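Long-range contacts in envelope glycoprotein (Bourbon virus, PDB 5ZKX), which probably drives fusion of the viral and host membranes as a trimeric class III fusion protein of the gp64 family, captured here in its postfusion state: residues Cys56-Ser61 with Asn130-His135; Arg119-Glu124 with Asn138-Cys143; Leu123-Asn128 with Thr439-Gly444; Leu326-Asp331 with Ser344-Pro349. One frame throughout, in Å; residues are numbered along the deposited sequence.

Contact 1. Residues Cys56-Ser61 with Asn130-His135; sequences CYNGGS and NHFAHH
Asn58 and His134 join the backbones where strand 44-58 meets strand 134-148. Asn58 N donates to His134 O at 3.0 Å, and the bond is almost straight (174°). On the return side Asn58 O faces the N-H groups of both Ala133 and His134. The bond from His134 N is weak, and the 2.4 Å between Ala133 N and Asn58 O is too short to trust in detail.

The aromatic contact is between Tyr57 and His135, a non-hydrogen-bonded antiparallel pair with both side chains on one face. Tyr57 has CG anti to its backbone N (chi1 -179°), which lays the ring against the other strand. Its CD1 sits over the centre of the His135 ring, 3.3 Å above that plane. The two rings are inclined at 42°. Tyr55 also meets the His135 ring.

Asn58 and Phe132 make a mixed contact. The amide stands at about a right angle to the ring, with Asn58 OD1 3.6 Å from Phe132 CD1. OD1 takes a weak bond from Gly60 N, while ND2 donates to Ser61 O of the second subunit.

His131 to His134 form a type II turn. Ala133 has a positive phi, and it faces Asn58 together with His134. This is a G1 beta bulge, far out along the elongated chain, in a position consistent with the fusion-loop end of class III proteins.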
loop_
_atom_site.group_PDB
_atom_site.type_symbol
_atom_site.label_atom_id
_atom_site.label_comp_id
_atom_site.label_asym_id
_atom_site.label_seq_id
_atom_site.Cartn_x
_atom_site.Cartn_y
_atom_site.Cartn_z
ATOM N N CYS A 56 39.698 -17.277 -30.219
ATOM C CA CYS A 56 40.866 -17.853 -29.577
ATOM C C CYS A 56 41.907 -18.262 -30.611
ATOM O O CYS A 56 41.596 -18.508 -31.779
ATOM C CB CYS A 56 40.472 -19.061 -28.723
ATOM S SG CYS A 56 39.161 -18.727 -27.526
ATOM N N TYR A 57 43.160 -18.322 -30.161
ATOM C CA TYR A 57 44.265 -18.845 -30.955
ATOM C C TYR A 57 45.055 -19.832 -30.109
ATOM O O TYR A 57 45.366 -19.552 -28.948
ATOM C CB TYR A 57 45.191 -17.731 -31.457
ATOM C CG TYR A 57 46.339 -18.253 -32.298
ATOM C CD1 TYR A 57 46.113 -18.784 -33.562
ATOM C CD2 TYR A 57 47.646 -18.224 -31.825
ATOM C CE1 TYR A 57 47.157 -19.267 -34.333
ATOM C CE2 TYR A 57 48.696 -18.707 -32.589
ATOM C CZ TYR A 57 48.446 -19.227 -33.841
ATOM O OH TYR A 57 49.485 -19.706 -34.604
ATOM N N ASN A 58 45.368 -20.986 -30.688
ATOM C CA ASN A 58 46.165 -22.013 -30.023
ATOM C C ASN A 58 47.461 -22.178 -30.805
ATOM O O ASN A 58 47.489 -22.854 -31.837
ATOM C CB ASN A 58 45.405 -23.330 -29.929
ATOM C CG ASN A 58 46.201 -24.404 -29.225
ATOM O OD1 ASN A 58 47.241 -24.128 -28.626
ATOM N ND2 ASN A 58 45.721 -25.637 -29.293
ATOM N N GLY A 59 48.527 -21.555 -30.317
ATOM C CA GLY A 59 49.832 -21.698 -30.927
ATOM C C GLY A 59 50.822 -22.305 -29.958
ATOM O O GLY A 59 52.036 -22.260 -30.179
ATOM N N GLY A 60 50.305 -22.872 -28.872
ATOM C CA GLY A 60 51.131 -23.463 -27.843
ATOM C C GLY A 60 51.543 -22.463 -26.782
ATOM O O GLY A 60 51.436 -21.246 -26.939
ATOM N N SER A 61 52.044 -23.006 -25.670
ATOM C CA SER A 61 52.391 -22.195 -24.509
ATOM C C SER A 61 53.558 -21.251 -24.765
ATOM O O SER A 61 53.770 -20.331 -23.967
ATOM C CB SER A 61 52.713 -23.103 -23.324
ATOM O OG SER A 61 51.750 -24.137 -23.208
ATOM N N ASN A 130 41.059 -25.532 -29.021
ATOM C CA ASN A 130 41.669 -26.853 -29.124
ATOM C C ASN A 130 42.132 -27.187 -30.542
ATOM O O ASN A 130 42.174 -28.360 -30.923
ATOM C CB ASN A 130 40.692 -27.918 -28.633
ATOM C CG ASN A 130 39.442 -27.989 -29.484
ATOM O OD1 ASN A 130 38.941 -26.967 -29.951
ATOM N ND2 ASN A 130 38.938 -29.197 -29.699
ATOM N N HIS A 131 42.481 -26.180 -31.336
ATOM C CA HIS A 131 42.985 -26.392 -32.691
ATOM C C HIS A 131 44.364 -25.749 -32.771
ATOM O O HIS A 131 44.482 -24.525 -32.884
ATOM C CB HIS A 131 42.025 -25.825 -33.730
ATOM C CG HIS A 131 40.703 -26.527 -33.766
ATOM N ND1 HIS A 131 40.550 -27.798 -34.279
ATOM C CD2 HIS A 131 39.478 -26.145 -33.335
ATOM C CE1 HIS A 131 39.286 -28.164 -34.170
ATOM N NE2 HIS A 131 38.614 -27.180 -33.600
ATOM N N PHE A 132 45.403 -26.579 -32.713
ATOM C CA PHE A 132 46.759 -26.068 -32.585
ATOM C C PHE A 132 47.210 -25.369 -33.862
ATOM O O PHE A 132 46.876 -25.791 -34.972
ATOM C CB PHE A 132 47.726 -27.195 -32.239
ATOM C CG PHE A 132 49.108 -26.716 -31.927
ATOM C CD1 PHE A 132 49.394 -26.153 -30.697
ATOM C CD2 PHE A 132 50.115 -26.804 -32.870
ATOM C CE1 PHE A 132 50.663 -25.701 -30.407
ATOM C CE2 PHE A 132 51.387 -26.355 -32.586
ATOM C CZ PHE A 132 51.660 -25.800 -31.352
ATOM N N ALA A 133 47.983 -24.295 -33.687
ATOM C CA ALA A 133 48.462 -23.437 -34.770
ATOM C C ALA A 133 47.321 -22.780 -35.533
ATOM O O ALA A 133 47.511 -22.324 -36.665
ATOM C CB ALA A 133 49.371 -24.204 -35.738
ATOM N N HIS A 134 46.140 -22.696 -34.924
ATOM C CA HIS A 134 44.952 -22.220 -35.614
ATOM C C HIS A 134 44.113 -21.354 -34.687
ATOM O O HIS A 134 44.214 -21.436 -33.460
ATOM C CB HIS A 134 44.112 -23.389 -36.131
ATOM C CG HIS A 134 44.681 -24.046 -37.347
ATOM N ND1 HIS A 134 45.576 -23.412 -38.181
ATOM C CD2 HIS A 134 44.487 -25.279 -37.868
ATOM C CE1 HIS A 134 45.905 -24.227 -39.168
ATOM N NE2 HIS A 134 45.260 -25.366 -39.000
ATOM N N HIS A 135 43.273 -20.524 -35.302
ATOM C CA HIS A 135 42.283 -19.729 -34.592
ATOM C C HIS A 135 40.970 -20.494 -34.488
ATOM O O HIS A 135 40.666 -21.354 -35.314
ATOM C CB HIS A 135 42.035 -18.398 -35.303
ATOM C CG HIS A 135 43.167 -17.428 -35.186
ATOM N ND1 HIS A 135 43.308 -16.574 -34.113
ATOM C CD2 HIS A 135 44.209 -17.171 -36.010
ATOM C CE1 HIS A 135 44.390 -15.835 -34.281
ATOM N NE2 HIS A 135 44.955 -16.178 -35.425
#

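Contact 2. Residues Arg119-Glu124 with Asn138-Cys143; sequences RAKELE and NLSWRC
Arg142 has CG between its backbone N and carbonyl carbon (chi1 78°), and its chain bends at chi3. Glu122 has CG anti to its N and bends at chi2 (52°). These turns lay the two side chains side by side, pointing the same way. Arg142 grips the carboxylate side-on with two nitrogens. Arg142 NE meets Glu122 OE2 at 2.8 Å, close to the guanidinium plane. Arg142 NH2 meets Glu122 OE1 at 2.9 Å, on its syn lone pair. The planes are twisted by 38°, so the salt bridge is not flat. Arg142 NH1 has a second acid, Glu187, and helix 422-437 packs on the pair. Leu123 CD2 lies 3.6 Å from Arg142 CD, against the aliphatic part of the chain.

Lys121 curls back through bends at chi2 and chi4. Its NZ donates to Trp141 O at 2.6 Å, in the carbonyl plane. It also reaches Glu122 O, 2.7 Å from NZ, but from above that carbonyl plane. One ammonium thus ties two backbone oxygens from opposite sides of the contact.

Ser140 OG accepts from Glu124 N at 2.7 Å in a nearly straight bond, and also pairs with Glu96. At the other end Cys143 N donates to Lys121 O at 3.0 Å, and the return bond is weak. Cys143 is in a disulfide with Cys91. The arrangement is a single antiparallel bridge between an irregular extended segment and the long strand 134-148 of the branched antiparallel sheet.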
loop_
_atom_site.group_PDB
_atom_site.type_symbol
_atom_site.label_atom_id
_atom_site.label_comp_id
_atom_site.label_asym_id
_atom_site.label_seq_id
_atom_site.Cartn_x
_atom_site.Cartn_y
_atom_site.Cartn_z
ATOM N N ARG A 119 11.841 -15.518 -32.556
ATOM C CA ARG A 119 10.838 -14.943 -31.669
ATOM C C ARG A 119 11.461 -14.546 -30.337
ATOM O O ARG A 119 11.174 -13.466 -29.808
ATOM C CB ARG A 119 9.693 -15.930 -31.460
ATOM C CG ARG A 119 8.748 -16.025 -32.641
ATOM C CD ARG A 119 7.580 -16.943 -32.330
ATOM N NE ARG A 119 6.912 -16.567 -31.089
ATOM C CZ ARG A 119 5.850 -17.191 -30.597
ATOM N NH1 ARG A 119 5.333 -18.226 -31.245
ATOM N NH2 ARG A 119 5.302 -16.783 -29.460
ATOM N N ALA A 120 12.316 -15.408 -29.792
ATOM C CA ALA A 120 13.126 -15.096 -28.623
ATOM C C ALA A 120 14.388 -15.940 -28.700
ATOM O O ALA A 120 14.342 -17.089 -29.147
ATOM C CB ALA A 120 12.372 -15.363 -27.318
ATOM N N LYS A 121 15.512 -15.368 -28.271
ATOM C CA LYS A 121 16.808 -16.011 -28.463
ATOM C C LYS A 121 17.752 -15.591 -27.349
ATOM O O LYS A 121 18.013 -14.398 -27.178
ATOM C CB LYS A 121 17.395 -15.642 -29.828
ATOM C CG LYS A 121 18.812 -16.136 -30.064
ATOM C CD LYS A 121 18.861 -17.650 -30.157
ATOM C CE LYS A 121 20.274 -18.133 -30.419
ATOM N NZ LYS A 121 21.209 -17.700 -29.344
ATOM N N GLU A 122 18.261 -16.565 -26.601
ATOM C CA GLU A 122 19.277 -16.335 -25.586
ATOM C C GLU A 122 20.608 -16.892 -26.072
ATOM O O GLU A 122 20.650 -17.934 -26.731
ATOM C CB GLU A 122 18.892 -16.988 -24.254
ATOM C CG GLU A 122 19.760 -16.550 -23.087
ATOM C CD GLU A 122 19.846 -15.040 -22.969
ATOM O OE1 GLU A 122 18.798 -14.398 -22.748
ATOM O OE2 GLU A 122 20.957 -14.492 -23.109
ATOM N N LEU A 123 21.692 -16.191 -25.752
ATOM C CA LEU A 123 23.000 -16.618 -26.217
ATOM C C LEU A 123 23.560 -17.711 -25.315
ATOM O O LEU A 123 23.142 -17.884 -24.167
ATOM C CB LEU A 123 23.970 -15.434 -26.290
ATOM C CG LEU A 123 24.437 -14.721 -25.017
ATOM C CD1 LEU A 123 25.658 -15.389 -24.409
ATOM C CD2 LEU A 123 24.752 -13.275 -25.336
ATOM N N GLU A 124 24.517 -18.459 -25.856
ATOM C CA GLU A 124 25.268 -19.445 -25.094
ATOM C C GLU A 124 26.713 -18.985 -24.978
ATOM O O GLU A 124 27.329 -18.595 -25.975
ATOM C CB GLU A 124 25.203 -20.828 -25.742
ATOM C CG GLU A 124 25.878 -21.912 -24.910
ATOM C CD GLU A 124 25.643 -23.303 -25.458
ATOM O OE1 GLU A 124 25.283 -24.203 -24.669
ATOM O OE2 GLU A 124 25.819 -23.500 -26.677
ATOM N N ASN A 138 33.810 -18.671 -31.819
ATOM C CA ASN A 138 32.489 -18.962 -31.286
ATOM C C ASN A 138 31.699 -17.664 -31.234
ATOM O O ASN A 138 32.216 -16.631 -30.796
ATOM C CB ASN A 138 32.558 -19.589 -29.888
ATOM C CG ASN A 138 32.946 -21.049 -29.920
ATOM O OD1 ASN A 138 32.119 -21.920 -30.195
ATOM N ND2 ASN A 138 34.212 -21.328 -29.635
ATOM N N LEU A 139 30.446 -17.724 -31.676
ATOM C CA LEU A 139 29.583 -16.549 -31.740
ATOM C C LEU A 139 28.159 -16.969 -31.406
ATOM O O LEU A 139 27.610 -17.864 -32.054
ATOM C CB LEU A 139 29.649 -15.903 -33.127
ATOM C CG LEU A 139 29.039 -14.516 -33.314
ATOM C CD1 LEU A 139 29.812 -13.482 -32.517
ATOM C CD2 LEU A 139 29.006 -14.144 -34.788
ATOM N N SER A 140 27.567 -16.327 -30.395
ATOM C CA SER A 140 26.208 -16.612 -29.952
ATOM C C SER A 140 25.451 -15.307 -29.752
ATOM O O SER A 140 25.988 -14.352 -29.185
ATOM C CB SER A 140 26.209 -17.417 -28.653
ATOM O OG SER A 140 24.973 -18.079 -28.459
ATOM N N TRP A 141 24.201 -15.272 -30.205
ATOM C CA TRP A 141 23.407 -14.051 -30.225
ATOM C C TRP A 141 22.240 -14.134 -29.249
ATOM O O TRP A 141 21.758 -15.220 -28.912
ATOM C CB TRP A 141 22.865 -13.768 -31.630
ATOM C CG TRP A 141 23.914 -13.359 -32.606
ATOM C CD1 TRP A 141 24.764 -14.180 -33.287
ATOM C CD2 TRP A 141 24.231 -12.024 -33.016
ATOM N NE1 TRP A 141 25.592 -13.439 -34.094
ATOM C CE2 TRP A 141 25.285 -12.112 -33.946
ATOM C CE3 TRP A 141 23.727 -10.762 -32.685
ATOM C CZ2 TRP A 141 25.843 -10.987 -34.549
ATOM C CZ3 TRP A 141 24.282 -9.646 -33.285
ATOM C CH2 TRP A 141 25.329 -9.767 -34.206
ATOM N N ARG A 142 21.794 -12.963 -28.799
ATOM C CA ARG A 142 20.595 -12.828 -27.988
ATOM C C ARG A 142 19.789 -11.651 -28.515
ATOM O O ARG A 142 20.348 -10.677 -29.024
ATOM C CB ARG A 142 20.925 -12.629 -26.499
ATOM C CG ARG A 142 21.376 -11.216 -26.136
ATOM C CD ARG A 142 21.914 -11.144 -24.715
ATOM N NE ARG A 142 20.998 -11.735 -23.742
ATOM C CZ ARG A 142 20.255 -11.031 -22.893
ATOM N NH1 ARG A 142 20.317 -9.706 -22.893
ATOM N NH2 ARG A 142 19.450 -11.651 -22.044
ATOM N N CYS A 143 18.466 -11.755 -28.410
ATOM C CA CYS A 143 17.600 -10.665 -28.838
ATOM C C CYS A 143 16.214 -10.856 -28.243
ATOM O O CYS A 143 15.804 -11.969 -27.903
ATOM C CB CYS A 143 17.516 -10.569 -30.365
ATOM S SG CYS A 143 16.680 -11.948 -31.171
#

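Contact 3. Residues Leu123-Asn128 with Thr439-Gly444; sequences LEKRSN and TYTKNG
Arg126 and Lys442 form a short parallel bridge between segments whose end-to-end directions are 64° apart: Lys125 O accepts from Lys442 N and Lys442 O from Ser127 N, each at 2.8 Å, while a further bond from Gly444 N to Ser127 O is weak.

Lys125 crosses Thr441 at about a right angle, with CE 3.5 Å from Thr441 OG1. Its chain is extended throughout, which carries NZ on to Thr439 O of the third subunit. The methyl of Thr441 packs on Ser127, with Thr441 CG2 3.7 Å from Ser127 CB.

Lys442 instead folds back, bending at chi2 (85°). Its CE lies over the Tyr440 ring, 3.5 Å above the plane and toward the rim. Lys442 NZ donates to Tyr440 O at 3.2 Å. A water accepts from both Lys442 NZ and Lys125 N and so links the segments. Glu124 OE1 is 5.5 Å from Lys442 NZ, which suggests attraction without direct contact. Arg126 and Lys442 start on the same face, but the guanidinium leads away to Glu96 and Val97. In the second subunit, Asn443 ND2 bonds to Cys68 O and Tyr440 OH to Leu72 N.

The segments are therefore held mainly by backbone bonds, while several polar ends serve other partners. This pairing joins the last modelled part of the chain to segment 123-128, beside strands 44-58 and 134-148. Lys125, Tyr440 and Asn443 extend it to neighbouring subunits. That is consistent with a folded-back postfusion trimer.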
loop_
_atom_site.group_PDB
_atom_site.type_symbol
_atom_site.label_atom_id
_atom_site.label_comp_id
_atom_site.label_asym_id
_atom_site.label_seq_id
_atom_site.Cartn_x
_atom_site.Cartn_y
_atom_site.Cartn_z
ATOM N N LEU A 123 21.692 -16.191 -25.752
ATOM C CA LEU A 123 23.000 -16.618 -26.217
ATOM C C LEU A 123 23.560 -17.711 -25.315
ATOM O O LEU A 123 23.142 -17.884 -24.167
ATOM C CB LEU A 123 23.970 -15.434 -26.290
ATOM C CG LEU A 123 24.437 -14.721 -25.017
ATOM C CD1 LEU A 123 25.658 -15.389 -24.409
ATOM C CD2 LEU A 123 24.752 -13.275 -25.336
ATOM N N GLU A 124 24.517 -18.459 -25.856
ATOM C CA GLU A 124 25.268 -19.445 -25.094
ATOM C C GLU A 124 26.713 -18.985 -24.978
ATOM O O GLU A 124 27.329 -18.595 -25.975
ATOM C CB GLU A 124 25.203 -20.828 -25.742
ATOM C CG GLU A 124 25.878 -21.912 -24.910
ATOM C CD GLU A 124 25.643 -23.303 -25.458
ATOM O OE1 GLU A 124 25.283 -24.203 -24.669
ATOM O OE2 GLU A 124 25.819 -23.500 -26.677
ATOM N N LYS A 125 27.245 -19.024 -23.757
ATOM C CA LYS A 125 28.604 -18.564 -23.479
ATOM C C LYS A 125 29.564 -19.736 -23.660
ATOM O O LYS A 125 30.001 -20.381 -22.706
ATOM C CB LYS A 125 28.681 -17.977 -22.075
ATOM C CG LYS A 125 30.026 -17.387 -21.703
ATOM C CD LYS A 125 30.159 -17.292 -20.198
ATOM C CE LYS A 125 31.458 -16.629 -19.797
ATOM N NZ LYS A 125 31.603 -16.590 -18.313
ATOM N N ARG A 126 29.901 -20.010 -24.920
ATOM C CA ARG A 126 30.723 -21.158 -25.278
ATOM C C ARG A 126 32.039 -20.706 -25.896
ATOM O O ARG A 126 32.090 -19.710 -26.621
ATOM C CB ARG A 126 29.992 -22.090 -26.245
ATOM C CG ARG A 126 29.589 -21.429 -27.531
ATOM C CD ARG A 126 29.259 -22.442 -28.606
ATOM N NE ARG A 126 28.953 -21.764 -29.860
ATOM C CZ ARG A 126 27.742 -21.341 -30.204
ATOM N NH1 ARG A 126 26.710 -21.533 -29.391
ATOM N NH2 ARG A 126 27.562 -20.728 -31.365
ATOM N N SER A 127 33.102 -21.452 -25.600
ATOM C CA SER A 127 34.439 -21.143 -26.079
ATOM C C SER A 127 35.244 -22.430 -26.149
ATOM O O SER A 127 34.981 -23.382 -25.410
ATOM C CB SER A 127 35.140 -20.124 -25.172
ATOM O OG SER A 127 36.522 -20.029 -25.470
ATOM N N ASN A 128 36.223 -22.454 -27.051
ATOM C CA ASN A 128 37.143 -23.577 -27.151
ATOM C C ASN A 128 38.361 -23.142 -27.954
ATOM O O ASN A 128 38.242 -22.360 -28.899
ATOM C CB ASN A 128 36.479 -24.803 -27.793
ATOM C CG ASN A 128 36.148 -24.595 -29.251
ATOM O OD1 ASN A 128 35.247 -23.830 -29.595
ATOM N ND2 ASN A 128 36.870 -25.285 -30.122
ATOM N N THR A 439 26.945 -17.695 -16.459
ATOM C CA THR A 439 27.543 -18.184 -15.221
ATOM C C THR A 439 28.800 -19.015 -15.464
ATOM O O THR A 439 29.718 -18.993 -14.636
ATOM C CB THR A 439 26.533 -19.006 -14.418
ATOM O OG1 THR A 439 25.923 -19.982 -15.267
ATOM C CG2 THR A 439 25.463 -18.104 -13.829
ATOM N N TYR A 440 28.865 -19.756 -16.567
ATOM C CA TYR A 440 30.062 -20.533 -16.853
ATOM C C TYR A 440 30.165 -20.777 -18.350
ATOM O O TYR A 440 29.172 -20.732 -19.081
ATOM C CB TYR A 440 30.080 -21.853 -16.073
ATOM C CG TYR A 440 29.103 -22.907 -16.553
ATOM C CD1 TYR A 440 29.521 -23.940 -17.378
ATOM C CD2 TYR A 440 27.773 -22.886 -16.157
ATOM C CE1 TYR A 440 28.639 -24.913 -17.811
ATOM C CE2 TYR A 440 26.883 -23.856 -16.583
ATOM C CZ TYR A 440 27.322 -24.868 -17.412
ATOM O OH TYR A 440 26.448 -25.842 -17.840
ATOM N N THR A 441 31.395 -21.029 -18.792
ATOM C CA THR A 441 31.703 -21.235 -20.198
ATOM C C THR A 441 31.477 -22.693 -20.575
ATOM O O THR A 441 31.914 -23.601 -19.862
ATOM C CB THR A 441 33.149 -20.838 -20.498
ATOM O OG1 THR A 441 33.381 -19.487 -20.076
ATOM C CG2 THR A 441 33.437 -20.959 -21.986
ATOM N N LYS A 442 30.795 -22.910 -21.693
ATOM C CA LYS A 442 30.601 -24.241 -22.248
ATOM C C LYS A 442 31.650 -24.505 -23.322
ATOM O O LYS A 442 32.104 -23.589 -24.009
ATOM C CB LYS A 442 29.193 -24.394 -22.835
ATOM C CG LYS A 442 28.066 -24.412 -21.800
ATOM C CD LYS A 442 27.617 -23.000 -21.439
ATOM C CE LYS A 442 26.585 -22.999 -20.324
ATOM N NZ LYS A 442 26.231 -21.609 -19.924
ATOM N N ASN A 443 32.043 -25.769 -23.454
ATOM C CA ASN A 443 33.052 -26.138 -24.437
ATOM C C ASN A 443 32.394 -26.318 -25.798
ATOM O O ASN A 443 31.510 -27.168 -25.959
ATOM C CB ASN A 443 33.779 -27.413 -24.016
ATOM C CG ASN A 443 35.191 -27.481 -24.564
ATOM O OD1 ASN A 443 35.396 -27.568 -25.775
ATOM N ND2 ASN A 443 36.175 -27.430 -23.674
ATOM N N GLY A 444 32.823 -25.523 -26.774
ATOM C CA GLY A 444 32.293 -25.630 -28.119
ATOM C C GLY A 444 32.932 -26.731 -28.940
ATOM O O GLY A 444 32.800 -26.749 -30.168
HETATM O O HOH W 1 25.485 -20.019 -21.862
#

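Contact 4. Residues Leu326-Asp331 with Ser344-Pro349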
loop_
_atom_site.group_PDB
_atom_site.type_symbol
_atom_site.label_atom_id
_atom_site.label_comp_id
_atom_site.label_asym_id
_atom_site.label_seq_id
_atom_site.Cartn_x
_atom_site.Cartn_y
_atom_site.Cartn_z
ATOM N N LEU A 326 -50.389 21.195 25.504
ATOM C CA LEU A 326 -51.204 21.914 24.531
ATOM C C LEU A 326 -52.445 21.125 24.133
ATOM O O LEU A 326 -53.492 21.723 23.860
ATOM C CB LEU A 326 -50.373 22.252 23.295
ATOM C CG LEU A 326 -51.107 22.953 22.153
ATOM C CD1 LEU A 326 -51.761 24.237 22.635
ATOM C CD2 LEU A 326 -50.158 23.236 21.001
ATOM N N ALA A 327 -52.355 19.793 24.097
ATOM C CA ALA A 327 -53.506 18.987 23.705
ATOM C C ALA A 327 -54.635 19.053 24.723
ATOM O O ALA A 327 -55.777 18.723 24.383
ATOM C CB ALA A 327 -53.091 17.534 23.490
ATOM N N LYS A 328 -54.341 19.448 25.963
ATOM C CA LYS A 328 -55.405 19.684 26.929
ATOM C C LYS A 328 -56.281 20.852 26.500
ATOM O O LYS A 328 -57.497 20.842 26.732
ATOM C CB LYS A 328 -54.811 19.947 28.314
ATOM C CG LYS A 328 -54.070 18.768 28.923
ATOM C CD LYS A 328 -53.611 19.087 30.340
ATOM C CE LYS A 328 -52.886 17.915 30.981
ATOM N NZ LYS A 328 -51.537 17.693 30.391
ATOM N N ILE A 329 -55.683 21.858 25.865
ATOM C CA ILE A 329 -56.431 23.021 25.405
ATOM C C ILE A 329 -57.060 22.749 24.045
ATOM O O ILE A 329 -58.238 23.050 23.818
ATOM C CB ILE A 329 -55.507 24.252 25.372
ATOM C CG1 ILE A 329 -54.860 24.455 26.745
ATOM C CG2 ILE A 329 -56.276 25.486 24.954
ATOM C CD1 ILE A 329 -53.450 25.001 26.690
ATOM N N ASP A 330 -56.287 22.175 23.124
ATOM C CA ASP A 330 -56.758 21.794 21.794
ATOM C C ASP A 330 -56.909 20.277 21.784
ATOM O O ASP A 330 -55.927 19.550 21.616
ATOM C CB ASP A 330 -55.792 22.274 20.713
ATOM C CG ASP A 330 -56.360 22.136 19.310
ATOM O OD1 ASP A 330 -57.160 21.206 19.073
ATOM O OD2 ASP A 330 -56.003 22.962 18.440
ATOM N N ASP A 331 -58.144 19.804 21.956
ATOM C CA ASP A 331 -58.390 18.369 22.025
ATOM C C ASP A 331 -58.315 17.682 20.668
ATOM O O ASP A 331 -58.421 16.453 20.613
ATOM C CB ASP A 331 -59.755 18.100 22.665
ATOM C CG ASP A 331 -60.904 18.706 21.878
ATOM O OD1 ASP A 331 -60.646 19.505 20.953
ATOM O OD2 ASP A 331 -62.069 18.386 22.189
ATOM N N SER A 344 -59.071 14.244 22.098
ATOM C CA SER A 344 -58.393 13.771 23.293
ATOM C C SER A 344 -59.066 14.321 24.545
ATOM O O SER A 344 -59.686 15.387 24.520
ATOM C CB SER A 344 -56.916 14.179 23.288
ATOM O OG SER A 344 -56.763 15.540 23.647
ATOM N N LYS A 345 -58.930 13.577 25.643
ATOM C CA LYS A 345 -59.445 14.000 26.945
ATOM C C LYS A 345 -58.566 13.362 28.011
ATOM O O LYS A 345 -58.544 12.135 28.143
ATOM C CB LYS A 345 -60.909 13.601 27.124
ATOM C CG LYS A 345 -61.558 14.145 28.393
ATOM C CD LYS A 345 -63.073 14.232 28.253
ATOM C CE LYS A 345 -63.724 14.748 29.530
ATOM N NZ LYS A 345 -63.137 16.041 29.981
ATOM N N PHE A 346 -57.849 14.189 28.767
ATOM C CA PHE A 346 -56.884 13.691 29.738
ATOM C C PHE A 346 -57.575 13.298 31.038
ATOM O O PHE A 346 -58.366 14.068 31.591
ATOM C CB PHE A 346 -55.807 14.740 30.005
ATOM C CG PHE A 346 -54.755 14.810 28.939
ATOM C CD1 PHE A 346 -53.494 14.281 29.159
ATOM C CD2 PHE A 346 -55.028 15.404 27.714
ATOM C CE1 PHE A 346 -52.523 14.344 28.180
ATOM C CE2 PHE A 346 -54.061 15.471 26.729
ATOM C CZ PHE A 346 -52.806 14.940 26.962
ATOM N N ILE A 347 -57.277 12.091 31.517
ATOM C CA ILE A 347 -57.767 11.619 32.807
ATOM C C ILE A 347 -56.692 11.855 33.857
ATOM O O ILE A 347 -56.823 11.433 35.012
ATOM C CB ILE A 347 -58.161 10.138 32.746
ATOM C CG1 ILE A 347 -56.914 9.264 32.599
ATOM C CG2 ILE A 347 -59.146 9.901 31.619
ATOM C CD1 ILE A 347 -57.151 7.809 32.947
ATOM N N SER A 348 -55.630 12.539 33.458
ATOM C CA SER A 348 -54.459 12.761 34.292
ATOM C C SER A 348 -53.527 13.703 33.543
ATOM O O SER A 348 -53.627 13.822 32.317
ATOM C CB SER A 348 -53.747 11.436 34.625
ATOM O OG SER A 348 -52.422 11.642 35.072
ATOM N N PRO A 349 -52.639 14.402 34.254
ATOM C CA PRO A 349 -51.666 15.265 33.561
ATOM C C PRO A 349 -50.784 14.515 32.575
ATOM O O PRO A 349 -50.145 15.158 31.732
ATOM C CB PRO A 349 -50.838 15.864 34.710
ATOM C CG PRO A 349 -51.179 15.026 35.925
ATOM C CD PRO A 349 -52.577 14.571 35.715
HETATM O O HOH W 2 -55.451 16.859 21.310
#
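Lys328 NZ is gripped from several sides: by Pro349 O, by Ser324 O one turn earlier in the helix, and by the face of Phe346. Ser324 O is its main polar partner. Lys328 NZ donates to Pro349 O at 3.2 Å, tilted from the carbonyl plane. The contact lies where long helix 284-329 ends. Short helix 333-338 follows, and strand 342-346 then pairs antiparallel with strand 352-356. Helix 284-329 packs at this end against its copies in the other two subunits, through Leu326 and Ile329, as in the central bundle of a class III trimer.

The main side-chain contact is Lys328 with Phe346. The lysine chain crosses the phenyl at about a right angle and runs over one face. Lys328 CG makes a CH-pi contact, 4.0 Å from the ring centroid. The chain stays extended until a bend at chi4 (72°), which turns the ammonium over the same ring. Lys328 NZ is 4.3 Å from the Phe346 centroid, 21° off the normal, a cation-pi contact.

Ser344 N donates to Asp331 O at 2.7 Å. A water sits beside this bond. It donates to Asp330 O at 2.7 Å and also bonds to Ser344 OG. Asp330 OD1 caps Arg332 N where the next helix begins. At the edge of the Phe346 ring, near its plane, Ala327 CB touches CE2 at 4.0 Å.

Overall arrangement
Contacts 1, 2 and 3 lie on one side of the chain's centre, contact 1 outermost. Contact 4 lies on the opposite side, its centre about 101 Å or more from theirs. Contact 2 is the most buried, with five of nine touching residues buried. Contact 4 is nearer the surface, with two of seven buried and two exposed. Contacts 1 and 2 both use strand 134-148, while contacts 2 and 3 share Leu123 and Glu124. Contact 1 combines a bulged turn with aromatic packing, contact 2 relies on charged side chains and carbonyls, and contact 3 rests on parallel backbone bonds. Contact 4 pairs a lysine with a phenyl ring. Contacts 1, 3 and 4 meet other subunits; contact 2 stays within one chain.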